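Local coordinates for TRAP dicarboxylate ABC transporter, substrate-binding protein (Roseobacter denitrificans, PDB 4OVQ), which binds beta-D-glucuronate in the crystal and probably serves as the periplasmic solute receptor of a TRAP transporter, at residues 42-45 and 46-50; 128-132 and 133-137; 244-248 and 249-253; 254-257 and 258-262; 262-265 and 266-270. One frame throughout, in Å; residues are numbered along the deposited sequence. Where two conformers were deposited one is given.

How the contacts relate
The five contacts illustrate how local contacts shape the helices of a solute-binding protein and their ends. Along the chain, contact 1 comes first, on helix 37-52 of a beta-alpha-beta unit, and contact 2 follows where helix 121-132 turns into strand 135-141, an outer strand of the five-stranded mixed sheet. Contacts 3, 4 and 5 then succeed one another along helix 248-282, the last two sharing A262. Contacts 1 and 4 have centres about 8 Å apart and touch, F45 and L49 packing on that long helix. Contacts 3 and 5, about 25 Å apart between centres, lead from the surface-exposed start of helix 248-282 to the neighbourhood of the bound glucuronate.

Contact 1. Residues 42-45 and 46-50; sequences MDKF and AELLA
K44 and E47 make the salt bridge of this helical turn, their side chains lying alongside each other and pointing the same way. K44 NZ donates to E47 OE1 at 2.8 Å, arriving on the syn side of the carboxylate and 23° out of its plane. The two chains get there differently: that of E47 is extended, whereas K44 folds at chi2 and chi3 (61° and 55°), which lays its CE and CD against the same oxygen, K44 CD coming to 3.4 Å from E47 OE1. One carboxylate oxygen thus meets both the charge and the methylenes of the lysine.

The backbone supplies four consecutive i to i+4 bonds, among them L48 N to K44 O at 2.8 Å and E47 N to D43 O at 2.9 Å. All belong to helix 37-52, the connecting helix of the beta-alpha-beta unit formed with strands 25-29 and 58-62. D43 OD1 turns to H63 for its hydrogen bond.

Apolar contact is made where L48 lies obliquely across K44, L48 CD1 touching K44 CG at 3.9 Å. Other carbons pack on backbone carbonyls: L48 CG rests 3.3 Å from K44 O, and L49 CB sits 3.4 Å from F45 O, the acceptor of its own N-H. F45, with CG anti to the backbone N, sends its ring to A257 and S261 of helix 248-282 and to L59 of strand 58-62.

Contact 2. Residues 128-132 and 133-137; sequences AGMAE and KGIQP
Torsions on both sides bring M130 and I135 together at this helix end. M130, a selenomethionine, runs straight at chi2 (180°) and then bends at chi3 (63°), which swings CE over to the isoleucine; I135 holds CG1 between its backbone N and carbonyl carbon, and there I135 CG1 meets M130 CE at 3.8 Å. The turn joining them is a Schellman motif with G134 as its C-prime residue. I135 N donates to M130 O at 3.1 Å and G134 N to A131 O at 2.9 Å, closing helix 121-132 before strand 135-141 sets off. At the positive phi of G134 a side chain would collide with the carbonyl oxygen of K133, a restriction glycine escapes.

M130 O is gripped twice, since K133 N also donates to it, and the two N-H groups reach it from opposite faces of the carbonyl plane. K133 N donates to G129 O as well, in a longer bond; both of its bonds are bent.

Beyond the turn the chain runs back past the helix, the short axes 6.0 Å apart at closest approach and 150° apart in direction. This return lays P137 across the M130 side chain, with P137 CD 4.0 Å from M130 CB and P137 CG near the selenium. Both M130 and P137 also pack on C235 of the adjoining strand 234-239. Q136 turns its amide along the chain to the next residue, Q136 NE2 donating to P137 O at 3.1 Å, the oxygen lying almost in the amide plane.

Contact 3. Residues 244-248 and 249-253; sequences NALSD and EMKTA
S247 and M250 form the capping contact that starts this helix. The serine holds OG between its backbone N and carbonyl carbon (chi1 68°), which turns S247 OG back to accept from M250 N at 3.2 Å. The same S247 OG lies 3.2 Å from CG of M250, a selenomethionine whose chain bends at chi2 and chi3 and touches T53 and Y57. E249 also sets CG between backbone N and carbonyl carbon (chi1 81°), bringing E249 CG to 3.7 Å from S247 OG, and a water beside that hydroxyl donates a weak bond to E249 OE2.

S247 is therefore the N-cap of helix 248-282, and K251 N to S247 O, at 3.0 Å, is an i to i+4 bond of its first turn.

K251 does the opposite of the bent selenomethionine. Its chain is extended throughout and runs back along the incoming loop, K251 CG against L246 CB at 3.8 Å and K251 CE 3.7 Å from L246 O. At the end, K251 NZ donates to a water beside N244 O, while D248 OD1 stays 4.8 Å from K251 NZ. L246 CB also packs on M250 CB at 4.0 Å.

Contact 4. Residues 254-257 and 258-262; sequences VLEA and AQESA
The carboxylates of E256 and E260 stand alongside each other with their planes 46° apart, neither stacked nor coplanar. Their nearest oxygens, E256 OE2 and E260 OE2, are 3.7 Å apart, a like-charge approach bridged by one water that donates to both, at 2.8 Å to E260 OE2. K52 of helix 37-52 forms salt bridges with E256 OE2 and E260 OE1, and so probably offsets some of the repulsion. E260 OE2 also lies 3.5 Å from E256 CG, so the second carboxylate leans on the methylene of the first. Exchanging E260 for an alanine would probably leave K52 with one carboxylate fewer, the bridging water without one of its acceptors and E256 CG without the group that leans on it.

This is a middle stretch of the long helix 248-282, buried along one side between helix 37-52 and the five-stranded sheet. Its backbone keeps regular i to i+4 bonds, including Q259 N to L255 O at 2.8 Å, E260 N to E256 O at 2.9 Å and S261 N to A257 O at 2.9 Å. Small residues line the inward side: A257 meets L48 of helix 37-52, and A258 meets L138 and I236, one from each of two neighbouring strands of the sheet. S261 places OG anti to its own nitrogen (chi1 165°), where the hydroxyl is hydrogen-bonded with A41 O and Y141 OH.

Contact 5. Residues 262-265 and 266-270; sequences ALYQ and RDLWN
L268 lays a methyl over one face of the Y264 ring, a CH-pi contact in which L268 CD1 stands 3.9 Å from the ring centroid of Y264 and 18° off the normal. The other methyl, L268 CD2, touches the ring at Y264 CE1, also at 3.9 Å, so both branches of the leucine bear on the tyrosine. The ring is brought there by its first torsion, CG lying anti to the backbone N (chi1 -176°), while L268 N bonds to Y264 O at 2.8 Å. Putting an alanine at Y264 would probably strip both leucine methyls of the surface they rest on and open a gap beside V40, which both side chains touch.

Q265 and W269, four residues apart, run alongside each other, with amide and indole planes 26° apart and Q265 NE2 3.9 Å from W269 CE3. These turns of helix 248-282 carry it past the glucuronate site: W269 touches N208, a sugar-binding residue, and its side chain is about 6 Å from the ligand at nearest atoms. The Q265 amide is positioned from outside, NE2 donating to D142 O and N38 OD1.

R266 CG lies 3.3 Å from A262 O, and the arginine's guanidinium makes a cation-pi contact with F115. Near D267, a water donates both to L263 O, at 2.8 Å, and to D267 OD1, at 2.9 Å.

Contact 1. Residues 42-45 and 46-50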
loop_
_atom_site.group_PDB
_atom_site.type_symbol
_atom_site.label_atom_id
_atom_site.label_comp_id
_atom_site.label_asym_id
_atom_site.label_seq_id
_atom_site.Cartn_x
_atom_site.Cartn_y
_atom_site.Cartn_z
HETATM N N MSE A 42 -10.807 -9.612 -2.722
HETATM C CA MSE A 42 -11.874 -8.725 -3.112
HETATM C C MSE A 42 -13.028 -9.480 -3.783
HETATM O O MSE A 42 -14.180 -9.086 -3.643
HETATM C CB MSE A 42 -11.325 -7.570 -4.008
HETATM C CG MSE A 42 -10.435 -6.584 -3.253
HETATM SE SE MSE A 42 -11.407 -5.613 -1.862
HETATM C CE MSE A 42 -12.330 -4.371 -3.065
ATOM N N ASP A 43 -12.707 -10.534 -4.527
ATOM C CA ASP A 43 -13.756 -11.415 -5.057
ATOM C C ASP A 43 -14.547 -11.982 -3.889
ATOM O O ASP A 43 -15.782 -12.042 -3.920
ATOM C CB ASP A 43 -13.177 -12.539 -5.946
ATOM C CG ASP A 43 -12.789 -12.044 -7.334
ATOM O OD1 ASP A 43 -13.344 -11.002 -7.739
ATOM O OD2 ASP A 43 -11.931 -12.690 -7.976
ATOM N N LYS A 44 -13.840 -12.359 -2.846
ATOM C CA LYS A 44 -14.503 -12.897 -1.663
ATOM C C LYS A 44 -15.375 -11.852 -0.959
ATOM O O LYS A 44 -16.487 -12.160 -0.476
ATOM C CB LYS A 44 -13.477 -13.512 -0.714
ATOM C CG LYS A 44 -14.122 -14.252 0.490
ATOM C CD LYS A 44 -15.042 -15.437 0.081
ATOM C CE LYS A 44 -14.324 -16.450 -0.802
ATOM N NZ LYS A 44 -15.105 -17.748 -0.985
ATOM N N PHE A 45 -14.883 -10.617 -0.881
ATOM C CA PHE A 45 -15.668 -9.523 -0.362
ATOM C C PHE A 45 -16.951 -9.374 -1.167
ATOM O O PHE A 45 -18.046 -9.297 -0.597
ATOM C CB PHE A 45 -14.857 -8.243 -0.352
ATOM C CG PHE A 45 -15.656 -6.997 0.007
ATOM C CD1 PHE A 45 -16.366 -6.905 1.227
ATOM C CD2 PHE A 45 -15.688 -5.915 -0.856
ATOM C CE1 PHE A 45 -17.071 -5.753 1.567
ATOM C CE2 PHE A 45 -16.393 -4.744 -0.528
ATOM C CZ PHE A 45 -17.084 -4.652 0.689
ATOM N N ALA A 46 -16.841 -9.402 -2.491
ATOM C CA ALA A 46 -18.035 -9.274 -3.324
ATOM C C ALA A 46 -18.993 -10.451 -3.082
ATOM O O ALA A 46 -20.175 -10.251 -2.931
ATOM C CB ALA A 46 -17.651 -9.160 -4.802
ATOM N N GLU A 47 -18.468 -11.659 -3.006
ATOM C CA GLU A 47 -19.290 -12.836 -2.726
ATOM C C GLU A 47 -19.991 -12.738 -1.367
ATOM O O GLU A 47 -21.200 -12.931 -1.269
ATOM C CB GLU A 47 -18.420 -14.062 -2.747
ATOM C CG GLU A 47 -19.237 -15.298 -2.516
ATOM C CD GLU A 47 -18.395 -16.531 -2.525
ATOM O OE1 GLU A 47 -17.182 -16.441 -2.305
ATOM O OE2 GLU A 47 -18.922 -17.624 -2.756
ATOM N N LEU A 48 -19.229 -12.340 -0.357
ATOM C CA LEU A 48 -19.785 -12.238 0.998
ATOM C C LEU A 48 -20.785 -11.092 1.133
ATOM O O LEU A 48 -21.760 -11.220 1.874
ATOM C CB LEU A 48 -18.688 -12.062 2.030
ATOM C CG LEU A 48 -17.852 -13.310 2.288
ATOM C CD1 LEU A 48 -16.670 -13.013 3.169
ATOM C CD2 LEU A 48 -18.745 -14.464 2.852
ATOM N N LEU A 49 -20.576 -9.987 0.422
ATOM C CA LEU A 49 -21.564 -8.912 0.370
ATOM C C LEU A 49 -22.908 -9.435 -0.142
ATOM O O LEU A 49 -23.947 -9.227 0.481
ATOM C CB LEU A 49 -21.059 -7.782 -0.537
ATOM C CG LEU A 49 -22.056 -6.670 -0.787
ATOM C CD1 LEU A 49 -22.206 -5.841 0.516
ATOM C CD2 LEU A 49 -21.573 -5.817 -1.931
ATOM N N ALA A 50 -22.882 -10.167 -1.258
ATOM C CA ALA A 50 -24.124 -10.700 -1.822
ATOM C C ALA A 50 -24.772 -11.724 -0.905
ATOM O O ALA A 50 -25.987 -11.764 -0.771
ATOM C CB ALA A 50 -23.874 -11.277 -3.212
#

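Contact 2. Residues 128-132 and 133-137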
loop_
_atom_site.group_PDB
_atom_site.type_symbol
_atom_site.label_atom_id
_atom_site.label_comp_id
_atom_site.label_asym_id
_atom_site.label_seq_id
_atom_site.Cartn_x
_atom_site.Cartn_y
_atom_site.Cartn_z
ATOM N N ALA A 128 -10.961 8.099 10.943
ATOM C CA ALA A 128 -11.728 9.306 11.093
ATOM C C ALA A 128 -11.304 10.296 10.029
ATOM O O ALA A 128 -12.149 10.881 9.364
ATOM C CB ALA A 128 -11.538 9.891 12.464
ATOM N N GLY A 129 -9.987 10.448 9.861
ATOM C CA GLY A 129 -9.445 11.376 8.886
ATOM C C GLY A 129 -9.894 10.981 7.494
ATOM O O GLY A 129 -10.252 11.814 6.672
HETATM N N MSE A 130 -9.902 9.686 7.228
HETATM C CA MSE A 130 -10.332 9.218 5.918
HETATM C C MSE A 130 -11.806 9.501 5.687
HETATM O O MSE A 130 -12.195 10.033 4.645
HETATM C CB MSE A 130 -10.026 7.718 5.761
HETATM C CG MSE A 130 -8.504 7.454 5.567
HETATM SE SE MSE A 130 -8.174 5.539 5.376
HETATM C CE MSE A 130 -9.175 5.267 3.726
ATOM N N ALA A 131 -12.629 9.142 6.672
ATOM C CA ALA A 131 -14.065 9.329 6.579
ATOM C C ALA A 131 -14.371 10.814 6.344
ATOM O O ALA A 131 -15.245 11.153 5.541
ATOM C CB ALA A 131 -14.742 8.813 7.856
ATOM N N GLU A 132 -13.594 11.670 7.018
ATOM C CA GLU A 132 -13.589 13.129 6.866
ATOM C C GLU A 132 -13.374 13.626 5.423
ATOM O O GLU A 132 -13.900 14.668 5.033
ATOM C CB GLU A 132 -12.517 13.717 7.809
ATOM C CG GLU A 132 -11.988 15.115 7.469
ATOM C CD GLU A 132 -10.825 15.546 8.378
ATOM O OE1 GLU A 132 -10.787 15.118 9.554
ATOM O OE2 GLU A 132 -9.941 16.307 7.917
ATOM N N LYS A 133 -12.597 12.881 4.639
ATOM C CA LYS A 133 -12.419 13.164 3.212
ATOM C C LYS A 133 -13.260 12.274 2.290
ATOM O O LYS A 133 -12.948 12.139 1.110
ATOM C CB LYS A 133 -10.941 13.020 2.821
ATOM C CG LYS A 133 -10.004 13.966 3.542
ATOM C CD LYS A 133 -10.190 15.420 3.112
ATOM C CE LYS A 133 -9.370 16.324 3.987
ATOM N NZ LYS A 133 -8.938 17.527 3.245
ATOM N N GLY A 134 -14.312 11.662 2.829
ATOM C CA GLY A 134 -15.317 11.003 2.024
ATOM C C GLY A 134 -15.063 9.541 1.701
ATOM O O GLY A 134 -15.760 8.941 0.884
ATOM N N ILE A 135 -14.039 8.980 2.334
ATOM C CA ILE A 135 -13.702 7.587 2.085
ATOM C C ILE A 135 -13.624 6.752 3.361
ATOM O O ILE A 135 -12.769 6.960 4.213
ATOM C CB ILE A 135 -12.418 7.448 1.282
ATOM C CG1 ILE A 135 -11.215 7.964 2.024
ATOM C CG2 ILE A 135 -12.541 8.094 -0.090
ATOM C CD1 ILE A 135 -10.045 8.173 1.115
ATOM N N GLN A 136 -14.546 5.816 3.493
ATOM C CA GLN A 136 -14.642 5.023 4.719
ATOM C C GLN A 136 -13.841 3.701 4.607
ATOM O O GLN A 136 -14.156 2.853 3.765
ATOM C CB GLN A 136 -16.118 4.718 4.950
ATOM C CG GLN A 136 -16.426 3.668 5.966
ATOM C CD GLN A 136 -16.444 4.248 7.313
ATOM O OE1 GLN A 136 -17.166 5.220 7.569
ATOM N NE2 GLN A 136 -15.604 3.723 8.188
ATOM N N PRO A 137 -12.790 3.514 5.421
ATOM C CA PRO A 137 -12.184 2.174 5.425
ATOM C C PRO A 137 -13.047 1.175 6.193
ATOM O O PRO A 137 -13.613 1.512 7.225
ATOM C CB PRO A 137 -10.846 2.394 6.127
ATOM C CG PRO A 137 -11.181 3.504 7.097
ATOM C CD PRO A 137 -12.119 4.422 6.379
#

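Contact 3. Residues 244-248 and 249-253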
loop_
_atom_site.group_PDB
_atom_site.type_symbol
_atom_site.label_atom_id
_atom_site.label_comp_id
_atom_site.label_asym_id
_atom_site.label_seq_id
_atom_site.Cartn_x
_atom_site.Cartn_y
_atom_site.Cartn_z
ATOM N N ASN A 244 -23.302 5.442 4.220
ATOM C CA ASN A 244 -24.193 6.058 5.185
ATOM C C ASN A 244 -25.659 5.894 4.816
ATOM O O ASN A 244 -26.526 6.007 5.672
ATOM C CB ASN A 244 -23.862 7.535 5.366
ATOM C CG ASN A 244 -22.654 7.755 6.225
ATOM O OD1 ASN A 244 -22.169 6.830 6.882
ATOM N ND2 ASN A 244 -22.161 8.996 6.253
ATOM N N ALA A 245 -25.929 5.622 3.542
ATOM C CA ALA A 245 -27.295 5.441 3.077
ATOM C C ALA A 245 -27.839 4.058 3.422
ATOM O O ALA A 245 -29.037 3.789 3.272
ATOM C CB ALA A 245 -27.368 5.665 1.599
ATOM N N LEU A 246 -26.971 3.169 3.885
ATOM C CA LEU A 246 -27.434 1.841 4.255
ATOM C C LEU A 246 -28.179 1.870 5.575
ATOM O O LEU A 246 -27.904 2.694 6.452
ATOM C CB LEU A 246 -26.244 0.896 4.412
ATOM C CG LEU A 246 -25.349 0.788 3.191
ATOM C CD1 LEU A 246 -24.057 0.039 3.542
ATOM C CD2 LEU A 246 -26.037 0.058 2.080
ATOM N N SER A 247 -29.086 0.920 5.726
ATOM C CA SER A 247 -29.661 0.633 7.019
ATOM C C SER A 247 -28.585 0.156 7.995
ATOM O O SER A 247 -27.469 -0.192 7.599
ATOM C CB SER A 247 -30.747 -0.431 6.888
ATOM O OG SER A 247 -30.191 -1.672 6.530
ATOM N N ASP A 248 -28.924 0.131 9.278
ATOM C CA ASP A 248 -27.963 -0.299 10.285
ATOM C C ASP A 248 -27.558 -1.738 10.055
ATOM O O ASP A 248 -26.381 -2.079 10.150
ATOM C CB ASP A 248 -28.546 -0.162 11.691
ATOM C CG ASP A 248 -28.674 1.269 12.128
ATOM O OD1 ASP A 248 -28.108 2.154 11.452
ATOM O OD2 ASP A 248 -29.345 1.506 13.152
ATOM N N GLU A 249 -28.526 -2.598 9.755
ATOM C CA GLU A 249 -28.209 -4.000 9.547
ATOM C C GLU A 249 -27.402 -4.206 8.244
ATOM O O GLU A 249 -26.579 -5.111 8.157
ATOM C CB GLU A 249 -29.468 -4.868 9.602
ATOM C CG GLU A 249 -30.275 -4.901 8.342
ATOM C CD GLU A 249 -31.513 -5.790 8.463
ATOM O OE1 GLU A 249 -31.968 -6.035 9.605
ATOM O OE2 GLU A 249 -32.031 -6.237 7.414
HETATM N N MSE A 250 -27.597 -3.360 7.232
HETATM C CA MSE A 250 -26.795 -3.522 6.014
HETATM C C MSE A 250 -25.365 -3.029 6.223
HETATM O O MSE A 250 -24.425 -3.602 5.680
HETATM C CB MSE A 250 -27.450 -2.878 4.792
HETATM C CG MSE A 250 -28.756 -3.571 4.367
HETATM SE SE MSE A 250 -28.544 -5.398 3.727
HETATM C CE MSE A 250 -28.858 -6.389 5.371
ATOM N N LYS A 251 -25.193 -1.977 7.012
ATOM C CA LYS A 251 -23.850 -1.551 7.383
ATOM C C LYS A 251 -23.133 -2.683 8.102
ATOM O O LYS A 251 -21.954 -2.909 7.857
ATOM C CB LYS A 251 -23.873 -0.374 8.327
ATOM C CG LYS A 251 -24.346 0.955 7.705
ATOM C CD LYS A 251 -24.485 2.022 8.764
ATOM C CE LYS A 251 -24.684 3.381 8.136
ATOM N NZ LYS A 251 -24.661 4.483 9.157
ATOM N N THR A 252 -23.847 -3.379 8.979
ATOM C CA THR A 252 -23.240 -4.482 9.723
ATOM C C THR A 252 -22.825 -5.592 8.771
ATOM O O THR A 252 -21.732 -6.137 8.892
ATOM C CB THR A 252 -24.175 -5.012 10.827
ATOM O OG1 THR A 252 -24.357 -3.993 11.829
ATOM C CG2 THR A 252 -23.624 -6.245 11.476
ATOM N N ALA A 253 -23.691 -5.905 7.811
ATOM C CA ALA A 253 -23.363 -6.897 6.779
ATOM C C ALA A 253 -22.146 -6.528 5.932
ATOM O O ALA A 253 -21.291 -7.379 5.675
ATOM C CB ALA A 253 -24.562 -7.138 5.877
HETATM O O HOH W 1 -26.276 6.681 8.114
HETATM O O HOH W 2 -27.974 3.586 9.083
HETATM O O HOH W 3 -32.160 -3.480 6.153
#

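Contact 4. Residues 254-257 and 258-262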
loop_
_atom_site.group_PDB
_atom_site.type_symbol
_atom_site.label_atom_id
_atom_site.label_comp_id
_atom_site.label_asym_id
_atom_site.label_seq_id
_atom_site.Cartn_x
_atom_site.Cartn_y
_atom_site.Cartn_z
ATOM N N VAL A 254 -22.069 -5.264 5.488
ATOM C CA VAL A 254 -20.954 -4.780 4.669
ATOM C C VAL A 254 -19.647 -4.853 5.462
ATOM O O VAL A 254 -18.659 -5.336 4.971
ATOM C CB VAL A 254 -21.217 -3.332 4.181
ATOM C CG1 VAL A 254 -19.990 -2.749 3.499
ATOM C CG2 VAL A 254 -22.363 -3.358 3.236
ATOM N N LEU A 255 -19.679 -4.411 6.717
ATOM C CA LEU A 255 -18.488 -4.468 7.583
ATOM C C LEU A 255 -18.015 -5.895 7.846
ATOM O O LEU A 255 -16.818 -6.182 7.794
ATOM C CB LEU A 255 -18.775 -3.765 8.920
ATOM C CG LEU A 255 -18.768 -2.225 8.842
ATOM C CD1 LEU A 255 -19.405 -1.626 10.076
ATOM C CD2 LEU A 255 -17.331 -1.710 8.688
ATOM N N GLU A 256 -18.967 -6.791 8.124
ATOM C CA GLU A 256 -18.658 -8.196 8.369
ATOM C C GLU A 256 -18.039 -8.846 7.098
ATOM O O GLU A 256 -17.015 -9.539 7.142
ATOM C CB GLU A 256 -19.915 -8.936 8.813
ATOM C CG GLU A 256 -19.673 -10.337 9.234
ATOM C CD GLU A 256 -20.961 -11.021 9.721
ATOM O OE1 GLU A 256 -21.675 -10.464 10.599
ATOM O OE2 GLU A 256 -21.299 -12.114 9.235
ATOM N N ALA A 257 -18.618 -8.557 5.927
ATOM C CA ALA A 257 -18.048 -9.048 4.680
ATOM C C ALA A 257 -16.623 -8.556 4.506
ATOM O O ALA A 257 -15.747 -9.302 4.151
ATOM C CB ALA A 257 -18.896 -8.618 3.486
ATOM N N ALA A 258 -16.413 -7.267 4.740
ATOM C CA ALA A 258 -15.095 -6.673 4.593
ATOM C C ALA A 258 -14.102 -7.255 5.560
ATOM O O ALA A 258 -12.997 -7.603 5.196
ATOM C CB ALA A 258 -15.171 -5.173 4.827
ATOM N N GLN A 259 -14.503 -7.356 6.817
ATOM C CA GLN A 259 -13.612 -7.905 7.832
ATOM C C GLN A 259 -13.209 -9.363 7.539
ATOM O O GLN A 259 -12.054 -9.734 7.681
ATOM C CB GLN A 259 -14.237 -7.762 9.222
ATOM C CG GLN A 259 -14.369 -6.317 9.702
ATOM C CD GLN A 259 -15.233 -6.163 10.941
ATOM O OE1 GLN A 259 -15.809 -7.128 11.443
ATOM N NE2 GLN A 259 -15.317 -4.949 11.443
ATOM N N GLU A 260 -14.170 -10.176 7.120
ATOM C CA GLU A 260 -13.915 -11.564 6.801
ATOM C C GLU A 260 -13.047 -11.706 5.532
ATOM O O GLU A 260 -12.141 -12.530 5.474
ATOM C CB GLU A 260 -15.238 -12.313 6.723
ATOM C CG GLU A 260 -15.890 -12.440 8.095
ATOM C CD GLU A 260 -17.250 -13.123 8.073
ATOM O OE1 GLU A 260 -17.737 -13.438 6.981
ATOM O OE2 GLU A 260 -17.817 -13.355 9.167
ATOM N N SER A 261 -13.306 -10.875 4.514
ATOM C CA SER A 261 -12.444 -10.823 3.362
ATOM C C SER A 261 -11.018 -10.511 3.772
ATOM O O SER A 261 -10.072 -11.104 3.289
ATOM C CB SER A 261 -12.943 -9.739 2.422
ATOM O OG SER A 261 -12.001 -9.364 1.428
ATOM N N ALA A 262 -10.866 -9.550 4.696
ATOM C CA ALA A 262 -9.517 -9.180 5.105
ATOM C C ALA A 262 -8.779 -10.254 5.895
ATOM O O ALA A 262 -7.592 -10.426 5.708
ATOM C CB ALA A 262 -9.517 -7.844 5.833
HETATM O O HOH W 4 -20.056 -14.986 9.148
#

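Contact 5. Residues 262-265 and 266-270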
loop_
_atom_site.group_PDB
_atom_site.type_symbol
_atom_site.label_atom_id
_atom_site.label_comp_id
_atom_site.label_asym_id
_atom_site.label_seq_id
_atom_site.Cartn_x
_atom_site.Cartn_y
_atom_site.Cartn_z
ATOM N N ALA A 262 -10.866 -9.550 4.696
ATOM C CA ALA A 262 -9.517 -9.180 5.105
ATOM C C ALA A 262 -8.779 -10.254 5.895
ATOM O O ALA A 262 -7.592 -10.426 5.708
ATOM C CB ALA A 262 -9.517 -7.844 5.833
ATOM N N LEU A 263 -9.481 -10.976 6.771
ATOM C CA LEU A 263 -8.829 -12.105 7.435
ATOM C C LEU A 263 -8.367 -13.156 6.418
ATOM O O LEU A 263 -7.272 -13.686 6.512
ATOM C CB LEU A 263 -9.779 -12.711 8.462
ATOM C CG LEU A 263 -10.111 -11.775 9.630
ATOM C CD1 LEU A 263 -11.045 -12.462 10.589
ATOM C CD2 LEU A 263 -8.849 -11.305 10.381
ATOM N N TYR A 264 -9.178 -13.399 5.384
ATOM C CA TYR A 264 -8.774 -14.317 4.311
ATOM C C TYR A 264 -7.564 -13.782 3.532
ATOM O O TYR A 264 -6.583 -14.481 3.291
ATOM C CB TYR A 264 -9.991 -14.532 3.403
ATOM C CG TYR A 264 -9.839 -15.522 2.274
ATOM C CD1 TYR A 264 -9.249 -16.774 2.463
ATOM C CD2 TYR A 264 -10.321 -15.204 1.015
ATOM C CE1 TYR A 264 -9.143 -17.671 1.411
ATOM C CE2 TYR A 264 -10.229 -16.088 -0.024
ATOM C CZ TYR A 264 -9.638 -17.310 0.171
ATOM O OH TYR A 264 -9.562 -18.171 -0.908
ATOM N N GLN A 265 -7.624 -12.491 3.189
ATOM C CA GLN A 265 -6.533 -11.830 2.489
ATOM C C GLN A 265 -5.214 -11.988 3.234
ATOM O O GLN A 265 -4.159 -12.236 2.630
ATOM C CB GLN A 265 -6.839 -10.337 2.272
ATOM C CG GLN A 265 -5.863 -9.632 1.318
ATOM C CD GLN A 265 -4.624 -9.052 2.007
ATOM O OE1 GLN A 265 -4.579 -8.944 3.221
ATOM N NE2 GLN A 265 -3.622 -8.694 1.226
ATOM N N ARG A 266 -5.289 -11.858 4.549
ATOM C CA ARG A 266 -4.084 -11.948 5.350
ATOM C C ARG A 266 -3.519 -13.369 5.313
ATOM O O ARG A 266 -2.295 -13.540 5.172
ATOM C CB ARG A 266 -4.324 -11.395 6.737
ATOM C CG ARG A 266 -4.466 -9.874 6.675
ATOM C CD ARG A 266 -4.991 -9.258 7.916
ATOM N NE ARG A 266 -4.214 -9.601 9.085
ATOM C CZ ARG A 266 -4.573 -9.281 10.321
ATOM N NH1 ARG A 266 -3.800 -9.647 11.343
ATOM N NH2 ARG A 266 -5.704 -8.604 10.538
ATOM N N ASP A 267 -4.398 -14.376 5.325
ATOM C CA ASP A 267 -3.945 -15.773 5.156
ATOM C C ASP A 267 -3.348 -16.000 3.764
ATOM O O ASP A 267 -2.306 -16.656 3.614
ATOM C CB ASP A 267 -5.112 -16.741 5.364
ATOM C CG ASP A 267 -5.608 -16.770 6.797
ATOM O OD1 ASP A 267 -4.853 -16.372 7.721
ATOM O OD2 ASP A 267 -6.766 -17.207 7.021
ATOM N N LEU A 268 -4.013 -15.498 2.732
ATOM C CA LEU A 268 -3.494 -15.624 1.364
ATOM C C LEU A 268 -2.150 -14.906 1.253
ATOM O O LEU A 268 -1.215 -15.387 0.618
ATOM C CB LEU A 268 -4.466 -15.057 0.320
ATOM C CG LEU A 268 -5.819 -15.748 0.182
ATOM C CD1 LEU A 268 -6.690 -15.013 -0.845
ATOM C CD2 LEU A 268 -5.599 -17.210 -0.210
ATOM N N TRP A 269 -2.077 -13.721 1.851
ATOM C CA TRP A 269 -0.887 -12.875 1.737
ATOM C C TRP A 269 0.369 -13.573 2.253
ATOM O O TRP A 269 1.406 -13.580 1.584
ATOM C CB TRP A 269 -1.081 -11.544 2.485
ATOM C CG TRP A 269 0.129 -10.691 2.286
ATOM C CD1 TRP A 269 1.165 -10.507 3.163
ATOM C CD2 TRP A 269 0.465 -9.967 1.103
ATOM N NE1 TRP A 269 2.131 -9.701 2.586
ATOM C CE2 TRP A 269 1.725 -9.373 1.319
ATOM C CE3 TRP A 269 -0.161 -9.791 -0.123
ATOM C CZ2 TRP A 269 2.362 -8.583 0.349
ATOM C CZ3 TRP A 269 0.468 -9.030 -1.085
ATOM C CH2 TRP A 269 1.722 -8.418 -0.829
ATOM N N ASN A 270 0.297 -14.171 3.434
ATOM C CA ASN A 270 1.502 -14.761 4.003
ATOM C C ASN A 270 2.033 -15.934 3.177
ATOM O O ASN A 270 3.244 -16.073 2.994
ATOM C CB ASN A 270 1.284 -15.138 5.476
ATOM C CG ASN A 270 1.322 -13.915 6.403
ATOM O OD1 ASN A 270 0.430 -13.715 7.232
ATOM N ND2 ASN A 270 2.363 -13.096 6.262
HETATM O O HOH W 5 -6.125 -14.094 9.083
#